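Local coordinates for protein alpha-L-rhamnosidase (Klebsiella oxytoca, PDB 4XHC) that hydrolyses terminal alpha-L-rhamnosyl residues of rhamnosides as a glycoside hydrolase of family 78, and holds the rhamnose product in its pocket, at residues Q232-D237 against V267-Y272; L245-L250 against Y272-H277; G282-N287 against D303-F308; D297-F302 against D353-F358. All coordinates share one frame; numbering follows the deposited sequence.

Interaction 1 of 4, residues Q232-D237 against V267-Y272; sequences QEVFED and VRRCLY. With RAM (alpha-L-rhamnopyranose), chain C.
Arg269 reaches from helix 264-276 to the backbone of the loop at Glu233. Its CB is directed at the loop, and with CG set opposite the backbone N (chi1 166°) the chain runs extended to NE. CD comes to 3.9 Å from Glu233 O. NE donates to Glu233 O over 2.9 Å, an approach nearly in line with the carbonyl bond (C=O...N 173°), although the oxygen is tilted out of the guanidinium plane. At the tip, NH2 adds only a weak bond to the same oxygen and leans on the methyl CG1 of Val234, 3.8 Å away, while NH1 turns to the backbone O of Ala43. The guanidinium is thus bonded to two backbone carbonyls, which restricts its rotation.

Beside it, Cys270 SG lies at the rim of the Phe235 ring, 3.8 Å from CD2 and 5.1 Å from the ring centroid, a sulfur-aromatic edge contact. Val267 puts its backbone N at the same edge, 3.7 Å from CE2, and its CG2 methyl comes to 3.9 Å from CE2. Leu250 and Gln253 of helix 247-259 also pack on this ring. The loop runs on to Asp237, whose OD2 comes within 3.5 Å of O3 of the rhamnose. Such a loop, leaving one helix and packed on another as it enters the sugar pocket, fits the alpha/alpha-barrel of the six-hairpin glycosidases.

Interaction 2 of 4, residues L245-L250 against Y272-H277; sequences LWLGDL and YLFAGH. With RAM (alpha-L-rhamnopyranose), chain C.
Phe274 and Leu245 meet because of their first torsions: CG of Phe274 stands opposite its carbonyl carbon (chi1 -78°), which carries the ring off helix 264-276, and CG of Leu245 stands opposite its backbone N (chi1 178°), bringing the isobutyl group to the ring from the opposite direction. Leucines of the other segment gather round the phenyl group. Leu247 lies over one face, its CG 3.6 Å from the Phe274 centroid and 9° off the normal, which makes this a CH-pi contact. CG of Leu245 approaches obliquely, 3.5 Å from Phe274 CE2, and Leu250 sends CD2 to 3.8 Å from the same CE2. Leu245 also passes CD2 across Leu273 CD1 at 3.9 Å. No hydrogen bond joins the two segments, so they meet by van der Waals packing, mostly of apolar side chains.

Residues interleaved with these leucines serve the sugar. Trp246, the N-cap of helix 247-259, is directed away from Phe274 and takes the rhamnose over one face, with C5 3.4 Å above the plane of its ring and offset toward the rim. On the first turn of that helix, Asp249 accepts two hydrogen bonds from adjacent hydroxyls, RAM O4 to OD1 at 2.6 Å and RAM O3 to OD2 at 2.8 Å. An aromatic platform beside a carboxylate gripping neighbouring hydroxyls is the classic build of a carbohydrate-binding pocket, here that of the rhamnose.

Interaction 3 of 4, residues G282-N287 against D303-F308; sequences GMVSAN and DYSLFF. With RAM (alpha-L-rhamnopyranose), chain C.
Val284 and Ser305 bring their CA atoms to 5.7 Å, as do Ala286 and Tyr304, yet no hydrogen bond crosses between this irregular chain and the helix. The approach is close at Ser305, a small residue: CG2 of Val284 settles 3.7 Å from Ser305 CA, almost on the helix backbone, and CG1 reaches obliquely to Phe308 CD1 at the longer distance of 4.4 Å. Met283 starts off at an angle but is drawn back by an extended chain, with CG opposite the backbone N (chi1 -165°), so that its CE methyl ends 3.6 Å from Ser305 CB. The hydroxyl of Ser305 is engaged by Gln335, whose OE1 also receives the backbone N of Val284. A third residue thus supplies the polar link that the two segments lack directly.

Toward the pocket, Tyr304 presents its ring edge to Ala286 O, 3.8 Å from CD2; Ala286 CB also touches CD2, at 4.1 Å. Past this edge the phenol OH donates a hydrogen bond to O4 of the rhamnose at 2.6 Å, with O4 close to the ring plane. The segment 282-287 thus packs on helix 302-319, and its Ala286 also touches Trp246 of strand 245-246, which meets Tyr304 as well, while helix 322-340 packs on Met283 and Phe308, and helix 368-389 covers Leu306 and Phe307.

Interaction 4 of 4, residues D297-F302 against D353-F358; sequences DDTFLF and DDWWVF. With RAM (alpha-L-rhamnopyranose), chain C.
Leu301 is the principal bump of this contact, and its hollow is made by Trp355 and Phe358. Methyl CD2 sits over the middle of the Trp355 six-membered ring, 4.0 Å from its centroid and almost on the normal, a CH-pi contact; CD1 lies against Phe358 CB at 4.1 Å. Beyond Leu301, the methyl CG2 of Thr299 comes obliquely to Trp355 CZ3 at 4.0 Å. The Thr299 hydroxyl instead donates to OD2 of Asp297, which it meets from above the carboxylate plane.

Trp355 is the centre of an inverse gamma turn, a tight bend after which Trp356 O faces the start of helix 302-319. Phe302, directly after the N-cap residue Leu301, donates its N-H to that oxygen over 2.8 Å at 174°. A first-turn amide that has no acceptor within its own helix is thereby paired with a loop carbonyl.

Next to this bond Phe302 and Trp356 run alongside each other in the same direction. The edge of the indole is turned to one face of the phenyl in a T-shaped pair, centroids 5.4 Å apart and planes at 68°, and Trp356 CE3 fits 3.7 Å from Phe302 CB. Val357 CB packs there too, 3.9 Å from the same Phe302 CB. Ala371 of helix 368-389 touches both aromatic side chains. In the pocket, the methyl C6 of the rhamnose meets two aromatics, Trp355 at its edge and Phe358 over a face, with Phe358 CD1 3.9 Å from C6.

The four contacts are linked in sequence beside the rhamnose, and each includes a residue that touches it. Interactions 1 and 2 both use helix 264-276, with centres 7 Å apart, and meet through Phe235 CD2 and Leu250 CD1 at 3.6 Å. Interaction 2 joins interaction 3 by a probable backbone hydrogen bond, Leu247 N to Ala286 O at 3.0 Å. Interaction 3 continues into interaction 4 where Asp303 OD1 probably accepts from Phe358 N at 2.9 Å. Interactions 1 and 4 do not touch, their centres about 21 Å apart, yet both touch the sugar: Asp237 is near O3, Asp249 and Tyr304 bond to O4, and Trp355 and Phe358 pack against C6.

Interaction 1 of 4, residues Q232-D237 against V267-Y272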
# COMPACT_ATOMS: atom_id res chain seq x y z
N GLN A 232 -15.79 18.80 -10.02
CA GLN A 232 -14.65 18.90 -9.11
C GLN A 232 -13.84 20.14 -9.51
O GLN A 232 -14.43 21.20 -9.67
CB GLN A 232 -13.83 17.61 -9.16
CG GLN A 232 -14.61 16.35 -8.76
CD GLN A 232 -14.90 16.28 -7.27
OE1 GLN A 232 -14.11 16.76 -6.44
NE2 GLN A 232 -16.02 15.66 -6.92
N GLU A 233 -12.52 20.02 -9.68
CA GLU A 233 -11.71 21.16 -10.13
C GLU A 233 -11.85 21.37 -11.64
O GLU A 233 -11.50 22.43 -12.17
CB GLU A 233 -10.25 21.03 -9.70
CG GLU A 233 -10.03 21.51 -8.26
CD GLU A 233 -8.64 21.23 -7.71
OE1 GLU A 233 -8.20 20.07 -7.77
OE2 GLU A 233 -8.01 22.18 -7.19
N VAL A 234 -12.38 20.34 -12.31
CA VAL A 234 -12.90 20.44 -13.68
C VAL A 234 -14.18 19.60 -13.74
O VAL A 234 -14.53 18.93 -12.77
CB VAL A 234 -11.90 19.92 -14.73
CG1 VAL A 234 -10.60 20.72 -14.68
CG2 VAL A 234 -11.61 18.43 -14.55
N PHE A 235 -14.87 19.63 -14.88
CA PHE A 235 -15.96 18.69 -15.13
C PHE A 235 -15.37 17.32 -15.47
O PHE A 235 -15.06 17.06 -16.62
CB PHE A 235 -16.83 19.16 -16.31
CG PHE A 235 -17.73 20.33 -16.01
CD1 PHE A 235 -18.94 20.13 -15.38
CD2 PHE A 235 -17.38 21.61 -16.39
CE1 PHE A 235 -19.79 21.20 -15.12
CE2 PHE A 235 -18.21 22.68 -16.12
CZ PHE A 235 -19.42 22.47 -15.49
N GLU A 236 -15.21 16.46 -14.48
CA GLU A 236 -14.63 15.13 -14.72
C GLU A 236 -15.64 14.24 -15.43
O GLU A 236 -16.83 14.36 -15.19
CB GLU A 236 -14.19 14.49 -13.42
CG GLU A 236 -13.11 15.26 -12.68
CD GLU A 236 -12.57 14.51 -11.46
OE1 GLU A 236 -12.92 13.32 -11.26
OE2 GLU A 236 -11.78 15.12 -10.70
N ASP A 237 -15.18 13.37 -16.33
CA ASP A 237 -16.10 12.46 -17.02
C ASP A 237 -16.67 11.42 -16.07
O ASP A 237 -17.87 11.15 -16.09
CB ASP A 237 -15.45 11.80 -18.26
CG ASP A 237 -14.24 10.93 -17.94
OD1 ASP A 237 -13.52 11.20 -16.96
OD2 ASP A 237 -14.01 9.97 -18.69
N VAL A 267 -17.62 26.35 -16.61
CA VAL A 267 -17.72 26.09 -18.06
C VAL A 267 -16.70 26.95 -18.79
O VAL A 267 -16.03 26.51 -19.72
CB VAL A 267 -19.13 26.38 -18.61
CG1 VAL A 267 -19.19 26.13 -20.11
CG2 VAL A 267 -20.17 25.53 -17.89
N ARG A 268 -16.60 28.19 -18.35
CA ARG A 268 -15.62 29.13 -18.89
C ARG A 268 -14.19 28.65 -18.68
O ARG A 268 -13.39 28.73 -19.60
CB ARG A 268 -15.80 30.48 -18.20
CG ARG A 268 -15.03 31.61 -18.81
CD ARG A 268 -15.25 32.86 -17.99
NE ARG A 268 -14.45 33.96 -18.51
CZ ARG A 268 -13.94 34.93 -17.76
NH1 ARG A 268 -14.13 34.96 -16.44
NH2 ARG A 268 -13.22 35.89 -18.34
N ARG A 269 -13.89 28.15 -17.48
CA ARG A 269 -12.57 27.61 -17.17
C ARG A 269 -12.22 26.46 -18.13
O ARG A 269 -11.11 26.38 -18.64
CB ARG A 269 -12.51 27.11 -15.72
CG ARG A 269 -11.31 26.23 -15.39
CD ARG A 269 -11.19 25.96 -13.90
NE ARG A 269 -10.40 24.75 -13.62
CZ ARG A 269 -9.07 24.70 -13.57
NH1 ARG A 269 -8.31 25.77 -13.78
NH2 ARG A 269 -8.48 23.54 -13.30
N CYS A 270 -13.20 25.60 -18.38
CA CYS A 270 -12.97 24.42 -19.18
C CYS A 270 -12.85 24.76 -20.66
O CYS A 270 -12.08 24.14 -21.38
CB CYS A 270 -14.03 23.34 -18.87
SG CYS A 270 -13.84 22.66 -17.18
N LEU A 271 -13.57 25.79 -21.10
CA LEU A 271 -13.37 26.33 -22.46
C LEU A 271 -11.96 26.87 -22.67
O LEU A 271 -11.34 26.60 -23.70
CB LEU A 271 -14.38 27.44 -22.78
CG LEU A 271 -15.75 26.99 -23.30
CD1 LEU A 271 -16.75 28.13 -23.22
CD2 LEU A 271 -15.66 26.44 -24.72
N TYR A 272 -11.45 27.63 -21.70
CA TYR A 272 -10.11 28.22 -21.82
C TYR A 272 -9.00 27.17 -21.73
O TYR A 272 -7.91 27.37 -22.26
CB TYR A 272 -9.88 29.33 -20.78
CG TYR A 272 -10.38 30.69 -21.23
CD1 TYR A 272 -9.59 31.53 -22.02
CD2 TYR A 272 -11.64 31.15 -20.87
CE1 TYR A 272 -10.04 32.77 -22.43
CE2 TYR A 272 -12.10 32.39 -21.28
CZ TYR A 272 -11.30 33.20 -22.06
OH TYR A 272 -11.78 34.43 -22.45
C1 RAM C . -13.90 7.21 -22.75
C2 RAM C . -14.87 7.80 -21.75
C3 RAM C . -15.12 9.27 -22.04
C4 RAM C . -15.27 9.46 -23.54
C5 RAM C . -13.93 9.18 -24.20
C6 RAM C . -14.06 8.61 -25.59
O1 RAM C . -13.04 6.39 -22.07
O2 RAM C . -16.09 7.09 -21.90
O3 RAM C . -16.30 9.73 -21.38
O4 RAM C . -15.65 10.80 -23.84
O5 RAM C . -13.17 8.24 -23.41

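Interaction 2 of 4, residues L245-L250 against Y272-H277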
# COMPACT_ATOMS: atom_id res chain seq x y z
N LEU A 245 -11.18 15.84 -17.81
CA LEU A 245 -12.01 16.69 -18.67
C LEU A 245 -11.95 16.26 -20.13
O LEU A 245 -10.90 16.35 -20.76
CB LEU A 245 -11.52 18.14 -18.55
CG LEU A 245 -12.19 19.22 -19.39
CD1 LEU A 245 -13.67 19.36 -19.05
CD2 LEU A 245 -11.46 20.55 -19.20
N TRP A 246 -13.08 15.80 -20.67
CA TRP A 246 -13.22 15.48 -22.11
C TRP A 246 -14.25 16.41 -22.76
O TRP A 246 -15.23 16.80 -22.12
CB TRP A 246 -13.70 14.03 -22.32
CG TRP A 246 -12.71 12.94 -22.03
CD1 TRP A 246 -12.35 12.47 -20.80
CD2 TRP A 246 -11.99 12.15 -22.98
NE1 TRP A 246 -11.45 11.44 -20.93
CE2 TRP A 246 -11.21 11.22 -22.25
CE3 TRP A 246 -11.93 12.12 -24.37
CZ2 TRP A 246 -10.38 10.29 -22.87
CZ3 TRP A 246 -11.09 11.20 -24.99
CH2 TRP A 246 -10.33 10.29 -24.24
N LEU A 247 -14.07 16.72 -24.03
CA LEU A 247 -14.91 17.74 -24.67
C LEU A 247 -16.34 17.28 -24.94
O LEU A 247 -17.28 18.04 -24.75
CB LEU A 247 -14.26 18.25 -25.96
CG LEU A 247 -14.11 19.77 -25.97
CD1 LEU A 247 -13.06 20.22 -26.97
CD2 LEU A 247 -15.45 20.45 -26.24
N GLY A 248 -16.53 16.04 -25.37
CA GLY A 248 -17.87 15.52 -25.61
C GLY A 248 -18.68 15.51 -24.33
O GLY A 248 -19.87 15.87 -24.33
N ASP A 249 -18.03 15.09 -23.24
CA ASP A 249 -18.66 15.01 -21.93
C ASP A 249 -19.01 16.41 -21.42
O ASP A 249 -20.14 16.67 -20.99
CB ASP A 249 -17.75 14.28 -20.94
CG ASP A 249 -17.46 12.84 -21.35
OD1 ASP A 249 -16.84 12.65 -22.42
OD2 ASP A 249 -17.84 11.90 -20.62
N LEU A 250 -18.03 17.31 -21.49
CA LEU A 250 -18.22 18.72 -21.14
C LEU A 250 -19.46 19.32 -21.80
O LEU A 250 -20.22 20.04 -21.15
CB LEU A 250 -16.99 19.54 -21.56
CG LEU A 250 -17.06 21.06 -21.39
CD1 LEU A 250 -17.37 21.43 -19.95
CD2 LEU A 250 -15.76 21.71 -21.83
N TYR A 272 -11.45 27.63 -21.70
CA TYR A 272 -10.11 28.22 -21.82
C TYR A 272 -9.00 27.17 -21.73
O TYR A 272 -7.91 27.37 -22.26
CB TYR A 272 -9.88 29.33 -20.78
CG TYR A 272 -10.38 30.69 -21.23
CD1 TYR A 272 -9.59 31.53 -22.02
CD2 TYR A 272 -11.64 31.15 -20.87
CE1 TYR A 272 -10.04 32.77 -22.43
CE2 TYR A 272 -12.10 32.39 -21.28
CZ TYR A 272 -11.30 33.20 -22.06
OH TYR A 272 -11.78 34.43 -22.45
N LEU A 273 -9.27 26.07 -21.04
CA LEU A 273 -8.30 25.00 -20.94
C LEU A 273 -8.08 24.35 -22.31
O LEU A 273 -6.94 24.24 -22.76
CB LEU A 273 -8.74 23.94 -19.92
CG LEU A 273 -8.56 24.30 -18.44
CD1 LEU A 273 -9.26 23.28 -17.56
CD2 LEU A 273 -7.09 24.40 -18.07
N PHE A 274 -9.15 23.93 -22.96
CA PHE A 274 -9.05 23.34 -24.30
C PHE A 274 -8.43 24.32 -25.30
O PHE A 274 -7.66 23.90 -26.16
CB PHE A 274 -10.41 22.90 -24.82
CG PHE A 274 -10.88 21.60 -24.25
CD1 PHE A 274 -10.36 20.41 -24.70
CD2 PHE A 274 -11.85 21.58 -23.26
CE1 PHE A 274 -10.80 19.20 -24.18
CE2 PHE A 274 -12.28 20.38 -22.72
CZ PHE A 274 -11.76 19.19 -23.19
N ALA A 275 -8.75 25.60 -25.19
CA ALA A 275 -8.19 26.61 -26.08
C ALA A 275 -6.72 26.94 -25.79
O ALA A 275 -5.99 27.39 -26.69
CB ALA A 275 -9.03 27.88 -26.01
N GLY A 276 -6.29 26.75 -24.55
CA GLY A 276 -4.98 27.20 -24.07
C GLY A 276 -3.80 26.32 -24.41
O GLY A 276 -2.65 26.75 -24.29
N HIS A 277 -4.07 25.07 -24.79
CA HIS A 277 -3.01 24.16 -25.17
C HIS A 277 -3.52 23.24 -26.26
O HIS A 277 -4.30 22.32 -26.00
CB HIS A 277 -2.53 23.37 -23.95
CG HIS A 277 -1.24 22.63 -24.17
ND1 HIS A 277 -0.88 21.54 -23.42
CD2 HIS A 277 -0.24 22.82 -25.07
CE1 HIS A 277 0.29 21.08 -23.83
NE2 HIS A 277 0.70 21.84 -24.83
C1 RAM C . -13.90 7.21 -22.75
C2 RAM C . -14.87 7.80 -21.75
C3 RAM C . -15.12 9.27 -22.04
C4 RAM C . -15.27 9.46 -23.54
C5 RAM C . -13.93 9.18 -24.20
C6 RAM C . -14.06 8.61 -25.59
O1 RAM C . -13.04 6.39 -22.07
O2 RAM C . -16.09 7.09 -21.90
O3 RAM C . -16.30 9.73 -21.38
O4 RAM C . -15.65 10.80 -23.84
O5 RAM C . -13.17 8.24 -23.41

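Interaction 3 of 4, residues G282-N287 against D303-F308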
# COMPACT_ATOMS: atom_id res chain seq x y z
N GLY A 282 -3.44 24.14 -34.53
CA GLY A 282 -4.60 24.79 -33.92
C GLY A 282 -5.74 23.89 -33.47
O GLY A 282 -6.68 24.37 -32.85
N MET A 283 -5.67 22.59 -33.76
CA MET A 283 -6.74 21.66 -33.33
C MET A 283 -6.73 21.39 -31.82
O MET A 283 -5.69 21.09 -31.23
CB MET A 283 -6.66 20.31 -34.07
CG MET A 283 -7.93 19.47 -33.94
SD MET A 283 -7.80 17.94 -34.86
CE MET A 283 -9.32 17.09 -34.43
N VAL A 284 -7.90 21.46 -31.21
CA VAL A 284 -8.04 21.19 -29.79
C VAL A 284 -8.03 19.68 -29.53
O VAL A 284 -8.46 18.90 -30.38
CB VAL A 284 -9.33 21.81 -29.18
CG1 VAL A 284 -9.37 23.31 -29.42
CG2 VAL A 284 -10.57 21.15 -29.74
N SER A 285 -7.52 19.29 -28.37
CA SER A 285 -7.45 17.89 -27.99
C SER A 285 -8.81 17.37 -27.56
O SER A 285 -9.73 18.15 -27.28
CB SER A 285 -6.42 17.71 -26.88
OG SER A 285 -5.16 18.18 -27.32
N ALA A 286 -8.92 16.06 -27.49
CA ALA A 286 -10.15 15.42 -27.06
C ALA A 286 -10.33 15.59 -25.55
O ALA A 286 -11.46 15.68 -25.07
CB ALA A 286 -10.15 13.95 -27.43
N ASN A 287 -9.21 15.62 -24.82
CA ASN A 287 -9.22 15.77 -23.36
C ASN A 287 -7.98 16.49 -22.82
O ASN A 287 -6.94 16.55 -23.49
CB ASN A 287 -9.33 14.40 -22.70
CG ASN A 287 -8.16 13.51 -23.03
OD1 ASN A 287 -7.19 13.47 -22.31
ND2 ASN A 287 -8.25 12.80 -24.14
N ASP A 303 -15.12 14.79 -33.95
CA ASP A 303 -16.37 15.29 -33.36
C ASP A 303 -16.14 16.15 -32.13
O ASP A 303 -16.73 17.23 -32.00
CB ASP A 303 -17.40 14.17 -33.08
CG ASP A 303 -16.87 13.02 -32.21
OD1 ASP A 303 -15.64 12.78 -32.17
OD2 ASP A 303 -17.71 12.31 -31.62
N TYR A 304 -15.27 15.70 -31.23
CA TYR A 304 -14.95 16.45 -30.02
C TYR A 304 -14.33 17.81 -30.32
O TYR A 304 -14.60 18.79 -29.62
CB TYR A 304 -14.04 15.63 -29.11
CG TYR A 304 -14.75 14.58 -28.29
CD1 TYR A 304 -15.95 14.03 -28.71
CD2 TYR A 304 -14.20 14.11 -27.10
CE1 TYR A 304 -16.60 13.07 -27.97
CE2 TYR A 304 -14.85 13.14 -26.36
CZ TYR A 304 -16.05 12.63 -26.81
OH TYR A 304 -16.72 11.67 -26.09
N SER A 305 -13.50 17.88 -31.36
CA SER A 305 -12.96 19.16 -31.80
C SER A 305 -14.07 20.12 -32.22
O SER A 305 -14.14 21.25 -31.75
CB SER A 305 -11.96 18.97 -32.96
OG SER A 305 -11.82 20.17 -33.70
N LEU A 306 -14.95 19.65 -33.10
CA LEU A 306 -16.08 20.46 -33.55
C LEU A 306 -17.02 20.87 -32.42
O LEU A 306 -17.68 21.90 -32.51
CB LEU A 306 -16.89 19.71 -34.61
CG LEU A 306 -16.24 19.67 -35.99
CD1 LEU A 306 -16.79 18.52 -36.81
CD2 LEU A 306 -16.42 21.00 -36.71
N PHE A 307 -17.10 20.06 -31.36
CA PHE A 307 -17.98 20.37 -30.24
C PHE A 307 -17.53 21.59 -29.46
O PHE A 307 -18.33 22.19 -28.74
CB PHE A 307 -18.14 19.18 -29.28
CG PHE A 307 -18.95 18.03 -29.84
CD1 PHE A 307 -20.02 18.24 -30.70
CD2 PHE A 307 -18.67 16.73 -29.45
CE1 PHE A 307 -20.75 17.17 -31.19
CE2 PHE A 307 -19.41 15.66 -29.92
CZ PHE A 307 -20.45 15.87 -30.80
N PHE A 308 -16.27 21.98 -29.60
CA PHE A 308 -15.82 23.25 -29.05
C PHE A 308 -16.75 24.38 -29.49
O PHE A 308 -17.09 25.27 -28.70
CB PHE A 308 -14.39 23.56 -29.47
CG PHE A 308 -13.79 24.75 -28.77
CD1 PHE A 308 -13.14 24.59 -27.55
CD2 PHE A 308 -13.90 26.02 -29.31
CE1 PHE A 308 -12.60 25.69 -26.90
CE2 PHE A 308 -13.36 27.12 -28.66
CZ PHE A 308 -12.71 26.95 -27.46
C1 RAM C . -13.90 7.21 -22.75
C2 RAM C . -14.87 7.80 -21.75
C3 RAM C . -15.12 9.27 -22.04
C4 RAM C . -15.27 9.46 -23.54
C5 RAM C . -13.93 9.18 -24.20
C6 RAM C . -14.06 8.61 -25.59
O1 RAM C . -13.04 6.39 -22.07
O2 RAM C . -16.09 7.09 -21.90
O3 RAM C . -16.30 9.73 -21.38
O4 RAM C . -15.65 10.80 -23.84
O5 RAM C . -13.17 8.24 -23.41

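Interaction 4 of 4, residues D297-F302 against D353-F358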
# COMPACT_ATOMS: atom_id res chain seq x y z
N ASP A 297 -4.02 16.32 -24.14
CA ASP A 297 -3.67 14.97 -24.55
C ASP A 297 -3.25 14.98 -26.01
O ASP A 297 -3.59 15.91 -26.75
CB ASP A 297 -4.85 14.03 -24.32
CG ASP A 297 -4.44 12.55 -24.28
OD1 ASP A 297 -3.27 12.23 -23.97
OD2 ASP A 297 -5.32 11.71 -24.58
N ASP A 298 -2.51 13.96 -26.42
CA ASP A 298 -2.20 13.74 -27.84
C ASP A 298 -3.26 12.85 -28.54
O ASP A 298 -2.93 12.07 -29.42
CB ASP A 298 -0.79 13.15 -28.00
CG ASP A 298 -0.63 11.79 -27.33
OD1 ASP A 298 -1.63 11.18 -26.90
OD2 ASP A 298 0.52 11.33 -27.25
N THR A 299 -4.52 12.99 -28.15
CA THR A 299 -5.63 12.25 -28.74
C THR A 299 -6.55 13.25 -29.39
O THR A 299 -6.99 14.20 -28.74
CB THR A 299 -6.42 11.49 -27.66
OG1 THR A 299 -5.58 10.50 -27.06
CG2 THR A 299 -7.66 10.80 -28.23
N PHE A 300 -6.84 13.07 -30.67
CA PHE A 300 -7.60 14.06 -31.43
C PHE A 300 -8.77 13.40 -32.12
O PHE A 300 -8.59 12.46 -32.86
CB PHE A 300 -6.69 14.78 -32.42
CG PHE A 300 -5.57 15.51 -31.75
CD1 PHE A 300 -5.77 16.79 -31.22
CD2 PHE A 300 -4.32 14.92 -31.60
CE1 PHE A 300 -4.75 17.46 -30.57
CE2 PHE A 300 -3.29 15.59 -30.96
CZ PHE A 300 -3.50 16.86 -30.44
N LEU A 301 -9.97 13.93 -31.86
CA LEU A 301 -11.21 13.40 -32.40
C LEU A 301 -11.99 14.45 -33.21
O LEU A 301 -12.22 15.57 -32.77
CB LEU A 301 -12.08 12.86 -31.26
CG LEU A 301 -11.57 11.58 -30.58
CD1 LEU A 301 -12.27 11.36 -29.24
CD2 LEU A 301 -11.76 10.35 -31.46
N PHE A 302 -12.38 14.06 -34.42
CA PHE A 302 -13.12 14.93 -35.33
C PHE A 302 -14.32 15.59 -34.65
O PHE A 302 -14.49 16.80 -34.74
CB PHE A 302 -13.57 14.10 -36.53
CG PHE A 302 -14.28 14.88 -37.61
CD1 PHE A 302 -13.57 15.57 -38.59
CD2 PHE A 302 -15.67 14.85 -37.69
CE1 PHE A 302 -14.22 16.24 -39.61
CE2 PHE A 302 -16.33 15.53 -38.70
CZ PHE A 302 -15.60 16.22 -39.66
N ASP A 353 -10.55 3.65 -41.15
CA ASP A 353 -10.68 2.61 -40.14
C ASP A 353 -10.05 2.96 -38.77
O ASP A 353 -10.34 2.31 -37.77
CB ASP A 353 -10.08 1.29 -40.66
CG ASP A 353 -10.78 0.77 -41.92
OD1 ASP A 353 -11.99 1.07 -42.12
OD2 ASP A 353 -10.12 0.03 -42.70
N ASP A 354 -9.21 3.99 -38.73
CA ASP A 354 -8.64 4.46 -37.46
C ASP A 354 -9.73 5.11 -36.58
O ASP A 354 -10.87 5.26 -37.01
CB ASP A 354 -7.45 5.40 -37.70
CG ASP A 354 -7.81 6.59 -38.58
OD1 ASP A 354 -8.14 6.40 -39.77
OD2 ASP A 354 -7.75 7.74 -38.07
N TRP A 355 -9.38 5.48 -35.34
CA TRP A 355 -10.33 6.05 -34.37
C TRP A 355 -10.31 7.57 -34.47
O TRP A 355 -9.84 8.29 -33.58
CB TRP A 355 -9.97 5.56 -32.96
CG TRP A 355 -11.03 5.79 -31.90
CD1 TRP A 355 -12.34 5.39 -31.93
CD2 TRP A 355 -10.85 6.43 -30.63
NE1 TRP A 355 -12.99 5.76 -30.78
CE2 TRP A 355 -12.10 6.40 -29.96
CE3 TRP A 355 -9.76 7.03 -30.00
CZ2 TRP A 355 -12.27 6.96 -28.70
CZ3 TRP A 355 -9.93 7.59 -28.75
CH2 TRP A 355 -11.18 7.55 -28.11
N TRP A 356 -10.83 8.06 -35.60
CA TRP A 356 -10.73 9.47 -35.98
C TRP A 356 -11.89 10.32 -35.49
O TRP A 356 -11.79 11.54 -35.44
CB TRP A 356 -10.60 9.59 -37.50
CG TRP A 356 -11.77 9.06 -38.31
CD1 TRP A 356 -11.98 7.77 -38.70
CD2 TRP A 356 -12.86 9.82 -38.85
NE1 TRP A 356 -13.14 7.68 -39.42
CE2 TRP A 356 -13.70 8.92 -39.53
CE3 TRP A 356 -13.20 11.18 -38.82
CZ2 TRP A 356 -14.87 9.34 -40.18
CZ3 TRP A 356 -14.36 11.60 -39.45
CH2 TRP A 356 -15.18 10.68 -40.13
N VAL A 357 -12.99 9.66 -35.13
CA VAL A 357 -14.18 10.31 -34.58
C VAL A 357 -14.81 9.35 -33.56
O VAL A 357 -14.69 8.13 -33.70
CB VAL A 357 -15.16 10.65 -35.71
CG1 VAL A 357 -15.61 9.41 -36.45
CG2 VAL A 357 -16.36 11.43 -35.18
N PHE A 358 -15.46 9.87 -32.52
CA PHE A 358 -15.98 8.99 -31.47
C PHE A 358 -17.41 8.48 -31.69
O PHE A 358 -17.60 7.29 -31.94
CB PHE A 358 -15.88 9.63 -30.08
CG PHE A 358 -16.54 8.80 -29.03
CD1 PHE A 358 -16.08 7.52 -28.76
CD2 PHE A 358 -17.66 9.26 -28.35
CE1 PHE A 358 -16.70 6.73 -27.82
CE2 PHE A 358 -18.29 8.46 -27.40
CZ PHE A 358 -17.81 7.20 -27.14
C1 RAM C . -13.90 7.21 -22.75
C2 RAM C . -14.87 7.80 -21.75
C3 RAM C . -15.12 9.27 -22.04
C4 RAM C . -15.27 9.46 -23.54
C5 RAM C . -13.93 9.18 -24.20
C6 RAM C . -14.06 8.61 -25.59
O1 RAM C . -13.04 6.39 -22.07
O2 RAM C . -16.09 7.09 -21.90
O3 RAM C . -16.30 9.73 -21.38
O4 RAM C . -15.65 10.80 -23.84
O5 RAM C . -13.17 8.24 -23.41